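Local coordinates for SIRV1 hypothetical protein ORF119 (Sulfolobus islandicus rudivirus 1 variant xx, PDB 2X3G), which is of uncertain function but probably acts as a Rep-like DNA-nicking protein that initiates replication of the viral genome, at residues Lys4-Phe9 with His66-Thr71; Ile14-Ile19 with Ser100-Val105. One frame throughout, in Å; residues are numbered along the deposited sequence. Where two conformers were deposited one is given.

Interaction 1. Residues Lys4-Phe9 with His66-Thr71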
ATOM      1  N   LYS A   4       5.771 -11.801  11.091  1.00 27.56           N
ATOM      2  CA  LYS A   4       6.285 -12.588  12.208  1.00 27.52           C
ATOM      3  C   LYS A   4       5.417 -12.358  13.446  1.00 25.46           C
ATOM      4  O   LYS A   4       5.130 -13.304  14.175  1.00 23.56           O
ATOM      5  CB  LYS A   4       7.770 -12.303  12.488  1.00 30.35           C
ATOM      6  CG  LYS A   4       8.146 -10.836  12.721  1.00 33.52           C
ATOM      7  CD  LYS A   4       8.525 -10.521  14.184  1.00 35.83           C
ATOM      8  CE  LYS A   4       9.237  -9.174  14.308  1.00 37.11           C
ATOM      9  NZ  LYS A   4       8.358  -8.023  13.971  1.00 37.82           N
ATOM     10  N   LYS A   5       4.969 -11.119  13.656  1.00 24.87           N
ATOM     11  CA  LYS A   5       4.066 -10.835  14.772  1.00 24.19           C
ATOM     12  C   LYS A   5       2.726 -11.541  14.547  1.00 21.57           C
ATOM     13  O   LYS A   5       2.200 -12.185  15.457  1.00 19.75           O
ATOM     14  CB  LYS A   5       3.818  -9.333  14.952  1.00 25.47           C
ATOM     15  CG  LYS A   5       4.923  -8.566  15.661  1.00 28.89           C
ATOM     16  CD  LYS A   5       4.468  -7.110  15.901  1.00 29.64           C
ATOM     17  CE  LYS A   5       5.193  -6.458  17.077  1.00 32.31           C
ATOM     18  NZ  LYS A   5       6.623  -6.176  16.840  1.00 36.25           N
ATOM     19  N   VAL A   6       2.193 -11.431  13.333  1.00 20.19           N
ATOM     20  CA  VAL A   6       0.919 -12.081  12.996  1.00 18.89           C
ATOM     21  C   VAL A   6       1.001 -13.582  13.251  1.00 18.36           C
ATOM     22  O   VAL A   6       0.093 -14.157  13.820  1.00 17.79           O
ATOM     23  CB  VAL A   6       0.474 -11.778  11.538  1.00 18.98           C
ATOM     24  CG1 VAL A   6      -0.606 -12.768  11.047  1.00 16.73           C
ATOM     25  CG2 VAL A   6      -0.037 -10.324  11.436  1.00 18.93           C
ATOM     26  N   LEU A   7       2.084 -14.229  12.841  1.00 18.81           N
ATOM     27  CA  LEU A   7       2.217 -15.672  13.087  1.00 19.51           C
ATOM     28  C   LEU A   7       2.298 -16.026  14.558  1.00 18.79           C
ATOM     29  O   LEU A   7       1.672 -16.974  15.019  1.00 18.68           O
ATOM     30  CB  LEU A   7       3.464 -16.214  12.412  1.00 20.63           C
ATOM     31  CG  LEU A   7       3.393 -16.169  10.898  1.00 22.40           C
ATOM     32  CD1 LEU A   7       4.777 -16.204  10.333  1.00 24.75           C
ATOM     33  CD2 LEU A   7       2.521 -17.304  10.344  1.00 24.58           C
ATOM     34  N   ASN A   8       3.100 -15.265  15.280  1.00 19.58           N
ATOM     35  CA  ASN A   8       3.224 -15.427  16.720  1.00 19.38           C
ATOM     36  C   ASN A   8       1.892 -15.309  17.460  1.00 18.11           C
ATOM     37  O   ASN A   8       1.550 -16.167  18.281  1.00 17.34           O
ATOM     38  CB  ASN A   8       4.270 -14.464  17.295  0.65 20.79           C
ATOM     39  CG  ASN A   8       5.669 -15.044  17.258  0.65 24.28           C
ATOM     40  OD1 ASN A   8       5.844 -16.256  17.385  0.65 28.30           O
ATOM     41  ND2 ASN A   8       6.680 -14.182  17.093  0.65 27.41           N
ATOM     42  N   PHE A   9       1.127 -14.267  17.155  1.00 17.25           N
ATOM     43  CA  PHE A   9      -0.167 -14.077  17.795  1.00 15.90           C
ATOM     44  C   PHE A   9      -1.142 -15.151  17.331  1.00 15.05           C
ATOM     45  O   PHE A   9      -1.885 -15.707  18.122  1.00 15.58           O
ATOM     46  CB  PHE A   9      -0.745 -12.689  17.500  1.00 15.50           C
ATOM     47  CG  PHE A   9       0.089 -11.540  17.994  1.00 16.78           C
ATOM     48  CD1 PHE A   9       0.988 -11.675  19.038  1.00 17.63           C
ATOM     49  CD2 PHE A   9      -0.070 -10.289  17.429  1.00 17.09           C
ATOM     50  CE1 PHE A   9       1.724 -10.596  19.475  1.00 19.82           C
ATOM     51  CE2 PHE A   9       0.655  -9.215  17.874  1.00 18.83           C
ATOM     52  CZ  PHE A   9       1.558  -9.363  18.881  1.00 18.33           C
ATOM     53  N   HIS A  66      -9.539  -4.257   6.365  1.00 19.29           N
ATOM     54  CA  HIS A  66      -9.316  -5.643   6.785  1.00 18.95           C
ATOM     55  C   HIS A  66      -8.708  -5.592   8.167  1.00 18.39           C
ATOM     56  O   HIS A  66      -7.821  -4.789   8.418  1.00 18.91           O
ATOM     57  CB  HIS A  66      -8.376  -6.403   5.843  1.00 19.16           C
ATOM     58  CG  HIS A  66      -8.863  -6.506   4.439  1.00 22.43           C
ATOM     59  ND1 HIS A  66      -9.956  -7.266   4.078  1.00 24.32           N
ATOM     60  CD2 HIS A  66      -8.399  -5.948   3.299  1.00 24.36           C
ATOM     61  CE1 HIS A  66     -10.144  -7.166   2.776  1.00 25.95           C
ATOM     62  NE2 HIS A  66      -9.217  -6.367   2.281  1.00 26.93           N
ATOM     63  N   ILE A  67      -9.186  -6.456   9.054  1.00 17.95           N
ATOM     64  CA  ILE A  67      -8.767  -6.445  10.430  1.00 18.15           C
ATOM     65  C   ILE A  67      -8.537  -7.871  10.906  1.00 17.70           C
ATOM     66  O   ILE A  67      -9.394  -8.721  10.706  1.00 17.54           O
ATOM     67  CB  ILE A  67      -9.835  -5.767  11.314  1.00 17.85           C
ATOM     68  CG1 ILE A  67     -10.115  -4.337  10.847  1.00 19.37           C
ATOM     69  CG2 ILE A  67      -9.399  -5.710  12.767  1.00 18.64           C
ATOM     70  CD1 ILE A  67     -11.035  -3.574  11.793  1.00 20.74           C
ATOM     71  N   LEU A  68      -7.375  -8.128  11.515  1.00 17.56           N
ATOM     72  CA  LEU A  68      -7.180  -9.335  12.323  1.00 16.33           C
ATOM     73  C   LEU A  68      -7.252  -8.993  13.793  1.00 15.81           C
ATOM     74  O   LEU A  68      -6.597  -8.064  14.265  1.00 16.34           O
ATOM     75  CB  LEU A  68      -5.828  -9.987  12.077  1.00 16.56           C
ATOM     76  CG  LEU A  68      -5.650 -10.754  10.803  1.00 16.89           C
ATOM     77  CD1 LEU A  68      -4.194 -11.229  10.760  1.00 15.34           C
ATOM     78  CD2 LEU A  68      -6.612 -11.920  10.727  1.00 14.78           C
ATOM     79  N   VAL A  69      -8.071  -9.745  14.504  1.00 14.78           N
ATOM     80  CA  VAL A  69      -8.209  -9.603  15.954  1.00 14.17           C
ATOM     81  C   VAL A  69      -7.718 -10.928  16.554  1.00 13.85           C
ATOM     82  O   VAL A  69      -8.232 -11.991  16.234  1.00 13.09           O
ATOM     83  CB  VAL A  69      -9.664  -9.307  16.356  1.00 14.71           C
ATOM     84  CG1 VAL A  69      -9.840  -9.364  17.888  1.00 14.04           C
ATOM     85  CG2 VAL A  69     -10.122  -7.932  15.813  1.00 15.47           C
ATOM     86  N   PHE A  70      -6.700 -10.840  17.389  1.00 13.37           N
ATOM     87  CA  PHE A  70      -6.212 -11.962  18.177  1.00 13.04           C
ATOM     88  C   PHE A  70      -6.677 -11.800  19.618  1.00 13.03           C
ATOM     89  O   PHE A  70      -6.363 -10.810  20.254  1.00 13.19           O
ATOM     90  CB  PHE A  70      -4.703 -11.949  18.151  1.00 14.15           C
ATOM     91  CG  PHE A  70      -4.141 -11.934  16.779  1.00 12.34           C
ATOM     92  CD1 PHE A  70      -3.772 -10.730  16.172  1.00 14.57           C
ATOM     93  CD2 PHE A  70      -3.975 -13.117  16.068  1.00 14.87           C
ATOM     94  CE1 PHE A  70      -3.231 -10.718  14.900  1.00 14.78           C
ATOM     95  CE2 PHE A  70      -3.431 -13.109  14.820  1.00 15.17           C
ATOM     96  CZ  PHE A  70      -3.063 -11.903  14.219  1.00 14.49           C
ATOM     97  N   THR A  71      -7.380 -12.802  20.128  1.00 13.07           N
ATOM     98  CA  THR A  71      -8.038 -12.706  21.423  1.00 13.91           C
ATOM     99  C   THR A  71      -8.284 -14.105  21.996  1.00 14.65           C
ATOM    100  O   THR A  71      -8.395 -15.091  21.264  1.00 14.87           O
ATOM    101  CB  THR A  71      -9.373 -11.934  21.308  1.00 14.10           C
ATOM    102  OG1 THR A  71      -9.955 -11.730  22.597  1.00 14.21           O
ATOM    103  CG2 THR A  71     -10.389 -12.654  20.422  1.00 11.99           C
TER
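F9 and F70 form the aromatic part of this contact. The CB of F9 sits over the centre of the F70 ring, 3.6 Å from its centroid and 14° off the ring normal, a CH-pi contact. The F9 ring turns its edge toward the same face: the centroids are 5.5 Å apart and the planes meet at 65°, an edge-to-face pair in which CD2 of F9 lies 3.9 Å from CD1 of F70. With CG of F9 beside its own backbone N (chi1 -61°), the methylene stays over F70 while the ring leads outward, where it stacks on H49 and meets M118 of the second subunit.

Helix 2-10 here packs on the sheet face from which L68 and F70 project, while I67 and V69 project to the other face and touch helix 30-44. Strand 64-71 carries H64 and H66 two residues apart, a pattern consistent with the HUH motif of Rep-type nucleases. The H66 ring meets that of Y108 on helix 99-109, the helix that in such nucleases would probably carry the nucleophilic tyrosine.

The aliphatic part depends on V6, buried one helical turn before F9. Its CG1 reaches CD1 of L68 at 3.9 Å and CZ of F70 at 4.1 Å, so one methyl touches both side chains, which V6 meets at about right angles. Valine is short enough to let the helix backbone come up to the F70 ring: the carbonyl O of V6 itself lies 3.8 Å from CE2 of F70, obliquely to the ring.

Interaction 2. Residues Ile14-Ile19 with Ser100-Val105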
ATOM      1  N   ILE A  14      -6.303 -17.957  21.302  1.00 15.60           N
ATOM      2  CA  ILE A  14      -7.268 -18.996  20.961  1.00 15.97           C
ATOM      3  C   ILE A  14      -7.984 -18.634  19.668  1.00 15.26           C
ATOM      4  O   ILE A  14      -8.097 -19.459  18.762  1.00 16.45           O
ATOM      5  CB  ILE A  14      -8.273 -19.227  22.120  1.00 16.09           C
ATOM      6  CG1 ILE A  14      -7.552 -19.822  23.335  1.00 17.49           C
ATOM      7  CG2 ILE A  14      -9.381 -20.164  21.698  1.00 15.96           C
ATOM      8  CD1 ILE A  14      -8.370 -19.732  24.592  1.00 18.97           C
ATOM      9  N   TYR A  15      -8.375 -17.368  19.557  1.00 14.78           N
ATOM     10  CA  TYR A  15      -9.195 -16.905  18.442  1.00 14.50           C
ATOM     11  C   TYR A  15      -8.473 -15.867  17.600  1.00 14.41           C
ATOM     12  O   TYR A  15      -7.949 -14.895  18.127  1.00 15.61           O
ATOM     13  CB  TYR A  15     -10.502 -16.310  18.951  1.00 15.72           C
ATOM     14  CG  TYR A  15     -11.246 -17.241  19.877  1.00 15.06           C
ATOM     15  CD1 TYR A  15     -11.889 -18.353  19.366  1.00 18.72           C
ATOM     16  CD2 TYR A  15     -11.273 -17.030  21.269  1.00 18.07           C
ATOM     17  CE1 TYR A  15     -12.549 -19.250  20.212  1.00 20.25           C
ATOM     18  CE2 TYR A  15     -11.920 -17.904  22.107  1.00 18.54           C
ATOM     19  CZ  TYR A  15     -12.574 -19.001  21.578  1.00 19.74           C
ATOM     20  OH  TYR A  15     -13.232 -19.892  22.391  1.00 21.05           O
ATOM     21  N   THR A  16      -8.442 -16.114  16.292  1.00 14.30           N
ATOM     22  CA  THR A  16      -7.962 -15.154  15.299  1.00 13.32           C
ATOM     23  C   THR A  16      -9.134 -14.874  14.363  1.00 13.62           C
ATOM     24  O   THR A  16      -9.536 -15.748  13.590  1.00 13.89           O
ATOM     25  CB  THR A  16      -6.829 -15.710  14.431  1.00 13.86           C
ATOM     26  OG1 THR A  16      -5.692 -16.072  15.237  1.00 12.34           O
ATOM     27  CG2 THR A  16      -6.415 -14.649  13.423  1.00 13.76           C
ATOM     28  N   TYR A  17      -9.679 -13.669  14.461  1.00 14.42           N
ATOM     29  CA  TYR A  17     -10.814 -13.263  13.633  1.00 13.91           C
ATOM     30  C   TYR A  17     -10.311 -12.382  12.505  1.00 14.33           C
ATOM     31  O   TYR A  17      -9.588 -11.415  12.755  1.00 14.93           O
ATOM     32  CB  TYR A  17     -11.808 -12.474  14.458  1.00 14.26           C
ATOM     33  CG  TYR A  17     -12.501 -13.254  15.536  1.00 12.97           C
ATOM     34  CD1 TYR A  17     -13.558 -14.088  15.231  1.00 13.77           C
ATOM     35  CD2 TYR A  17     -12.079 -13.165  16.867  1.00 13.42           C
ATOM     36  CE1 TYR A  17     -14.218 -14.797  16.214  1.00 16.31           C
ATOM     37  CE2 TYR A  17     -12.745 -13.881  17.873  1.00 13.00           C
ATOM     38  CZ  TYR A  17     -13.814 -14.701  17.516  1.00 14.24           C
ATOM     39  OH  TYR A  17     -14.490 -15.418  18.455  1.00 16.89           O
ATOM     40  N   PHE A  18     -10.698 -12.731  11.279  1.00 14.90           N
ATOM     41  CA  PHE A  18     -10.412 -11.964  10.076  1.00 14.66           C
ATOM     42  C   PHE A  18     -11.711 -11.294   9.671  1.00 15.05           C
ATOM     43  O   PHE A  18     -12.655 -11.964   9.272  1.00 15.47           O
ATOM     44  CB  PHE A  18      -9.851 -12.884   8.969  1.00 16.14           C
ATOM     45  CG  PHE A  18      -9.689 -12.220   7.639  1.00 16.36           C
ATOM     46  CD1 PHE A  18      -9.130 -10.959   7.544  1.00 19.92           C
ATOM     47  CD2 PHE A  18     -10.082 -12.864   6.481  1.00 20.89           C
ATOM     48  CE1 PHE A  18      -9.009 -10.330   6.321  1.00 20.46           C
ATOM     49  CE2 PHE A  18      -9.944 -12.259   5.254  1.00 21.69           C
ATOM     50  CZ  PHE A  18      -9.404 -10.985   5.169  1.00 20.91           C
ATOM     51  N   ILE A  19     -11.748  -9.969   9.838  1.00 13.62           N
ATOM     52  CA  ILE A  19     -12.906  -9.157   9.558  1.00 14.13           C
ATOM     53  C   ILE A  19     -12.651  -8.251   8.352  1.00 14.77           C
ATOM     54  O   ILE A  19     -11.660  -7.531   8.298  1.00 14.64           O
ATOM     55  CB  ILE A  19     -13.211  -8.270  10.774  1.00 13.75           C
ATOM     56  CG1 ILE A  19     -13.159  -9.087  12.077  1.00 15.97           C
ATOM     57  CG2 ILE A  19     -14.538  -7.497  10.564  1.00 13.12           C
ATOM     58  CD1 ILE A  19     -13.256  -8.218  13.337  1.00 14.09           C
ATOM     59  N   SER A 100      -0.489 -22.028   6.512  1.00 22.97           N
ATOM     60  CA  SER A 100      -0.956 -21.688   5.173  1.00 23.88           C
ATOM     61  C   SER A 100      -2.133 -20.734   5.202  1.00 22.45           C
ATOM     62  O   SER A 100      -2.171 -19.788   4.427  1.00 21.99           O
ATOM     63  CB  SER A 100      -1.342 -22.944   4.397  1.00 25.14           C
ATOM     64  OG  SER A 100      -1.943 -22.574   3.169  1.00 29.10           O
ATOM     65  N   ASP A 101      -3.080 -20.964   6.112  1.00 21.13           N
ATOM     66  CA  ASP A 101      -4.275 -20.145   6.165  1.00 20.50           C
ATOM     67  C   ASP A 101      -3.968 -18.737   6.623  1.00 19.13           C
ATOM     68  O   ASP A 101      -4.440 -17.792   6.007  1.00 19.00           O
ATOM     69  CB  ASP A 101      -5.336 -20.753   7.066  1.00 20.15           C
ATOM     70  CG  ASP A 101      -6.038 -21.924   6.430  1.00 23.19           C
ATOM     71  OD1 ASP A 101      -5.973 -22.097   5.191  1.00 29.58           O
ATOM     72  OD2 ASP A 101      -6.633 -22.696   7.185  1.00 26.91           O
ATOM     73  N   ILE A 102      -3.192 -18.585   7.691  1.00 17.97           N
ATOM     74  CA  ILE A 102      -2.895 -17.240   8.208  1.00 17.45           C
ATOM     75  C   ILE A 102      -2.017 -16.459   7.222  1.00 18.37           C
ATOM     76  O   ILE A 102      -2.260 -15.275   6.998  1.00 17.82           O
ATOM     77  CB  ILE A 102      -2.322 -17.240   9.678  1.00 16.59           C
ATOM     78  CG1 ILE A 102      -2.356 -15.813  10.255  1.00 17.40           C
ATOM     79  CG2 ILE A 102      -0.934 -17.851   9.772  1.00 16.38           C
ATOM     80  CD1 ILE A 102      -3.780 -15.265  10.391  1.00 17.78           C
ATOM     81  N   LYS A 103      -1.047 -17.128   6.602  1.00 18.64           N
ATOM     82  CA  LYS A 103      -0.229 -16.489   5.585  1.00 20.48           C
ATOM     83  C   LYS A 103      -1.024 -16.062   4.373  1.00 20.06           C
ATOM     84  O   LYS A 103      -0.761 -15.019   3.812  1.00 20.49           O
ATOM     85  CB  LYS A 103       0.916 -17.390   5.170  1.00 22.06           C
ATOM     86  CG  LYS A 103       1.969 -17.524   6.236  1.00 23.20           C
ATOM     87  CD  LYS A 103       3.164 -18.279   5.706  1.00 25.22           C
ATOM     88  CE  LYS A 103       4.302 -18.238   6.707  1.00 26.12           C
ATOM     89  NZ  LYS A 103       5.471 -18.966   6.211  1.00 28.58           N
ATOM     90  N   ASN A 104      -1.990 -16.867   3.947  1.00 20.14           N
ATOM     91  CA  ASN A 104      -2.834 -16.471   2.808  1.00 21.26           C
ATOM     92  C   ASN A 104      -3.720 -15.264   3.161  1.00 20.03           C
ATOM     93  O   ASN A 104      -3.979 -14.383   2.319  1.00 20.28           O
ATOM     94  CB  ASN A 104      -3.681 -17.654   2.323  1.00 21.69           C
ATOM     95  CG  ASN A 104      -2.895 -18.634   1.473  1.00 23.84           C
ATOM     96  OD1 ASN A 104      -1.958 -18.262   0.751  1.00 28.50           O
ATOM     97  ND2 ASN A 104      -3.298 -19.898   1.522  1.00 24.51           N
ATOM     98  N   VAL A 105      -4.170 -15.220   4.406  1.00 19.10           N
ATOM     99  CA  VAL A 105      -4.959 -14.085   4.893  1.00 19.14           C
ATOM    100  C   VAL A 105      -4.079 -12.832   4.930  1.00 18.97           C
ATOM    101  O   VAL A 105      -4.449 -11.803   4.397  1.00 19.81           O
ATOM    102  CB  VAL A 105      -5.610 -14.347   6.281  1.00 18.41           C
ATOM    103  CG1 VAL A 105      -6.085 -13.076   6.902  1.00 19.98           C
ATOM    104  CG2 VAL A 105      -6.772 -15.336   6.180  1.00 19.66           C
TER
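T16, early in strand 15-22, meets I102 of helix 99-109 through a methyl group on each side: CG2 of T16 lies 4.1 Å from CD1 of I102, the two side chains crossing at about a right angle. Threonine suits the position because its two branches do different work. While CG2 faces the helix, OG1 is hydrogen-bonded to ND1 of H10, at the end of helix 2-10, and so the hydroxyl is satisfied within a buried setting. Isoleucine suits its place for a similar reason, since its two branches serve two neighbours. CG1 of I102 is set anti to the backbone N (chi1 -167°), and the bend at chi2 (64°) then turns CD1 to the methyl of T16, while CG2 lies against L7 of helix 2-10.

Two residues on, F18 comes off the same face of the strand and presents the flat of its ring to V105, one turn along the helix from I102. CG1 of V105 stands 3.7 Å above the ring plane, over its centre and 13° off the normal, in a CH-pi contact. The second methyl, CG2, lies at the rim, 4.1 Å from CD2 of F18, as the two side chains pass in opposite directions.

Helix 99-109 packs on the face of the antiparallel sheet from which T16 and F18 project, the face that helix 2-10 also covers; helix 30-44 lies on the other. No hydrogen bond joins the two segments; methyl-methyl and methyl-ring contacts alone connect them, which implies that shape and the exclusion of water, more than directional bonding, hold the helix against the strand.

Overall arrangement
From the N terminus, helix 2-10 is followed directly by strand 15-22, so both contacts begin early. Interaction 1 closes a loop of 56 residues when strand 64-71 returns to the helix; interaction 2 closes one of 80 residues when helix 99-109 reaches the strand. Strand 15-22 starts inside the first loop, but its partner helix lies beyond that loop's end, so the loops cross. Strands 15-22 and 64-71 are antiparallel neighbours, joined by a probable hydrogen bond from I67 N to I19 O at 2.8 Å. The helices also meet, with CD2 of L7 3.5 Å from CG2 of I102. Together the contacts tie the first and last helices of the chain to one sheet face.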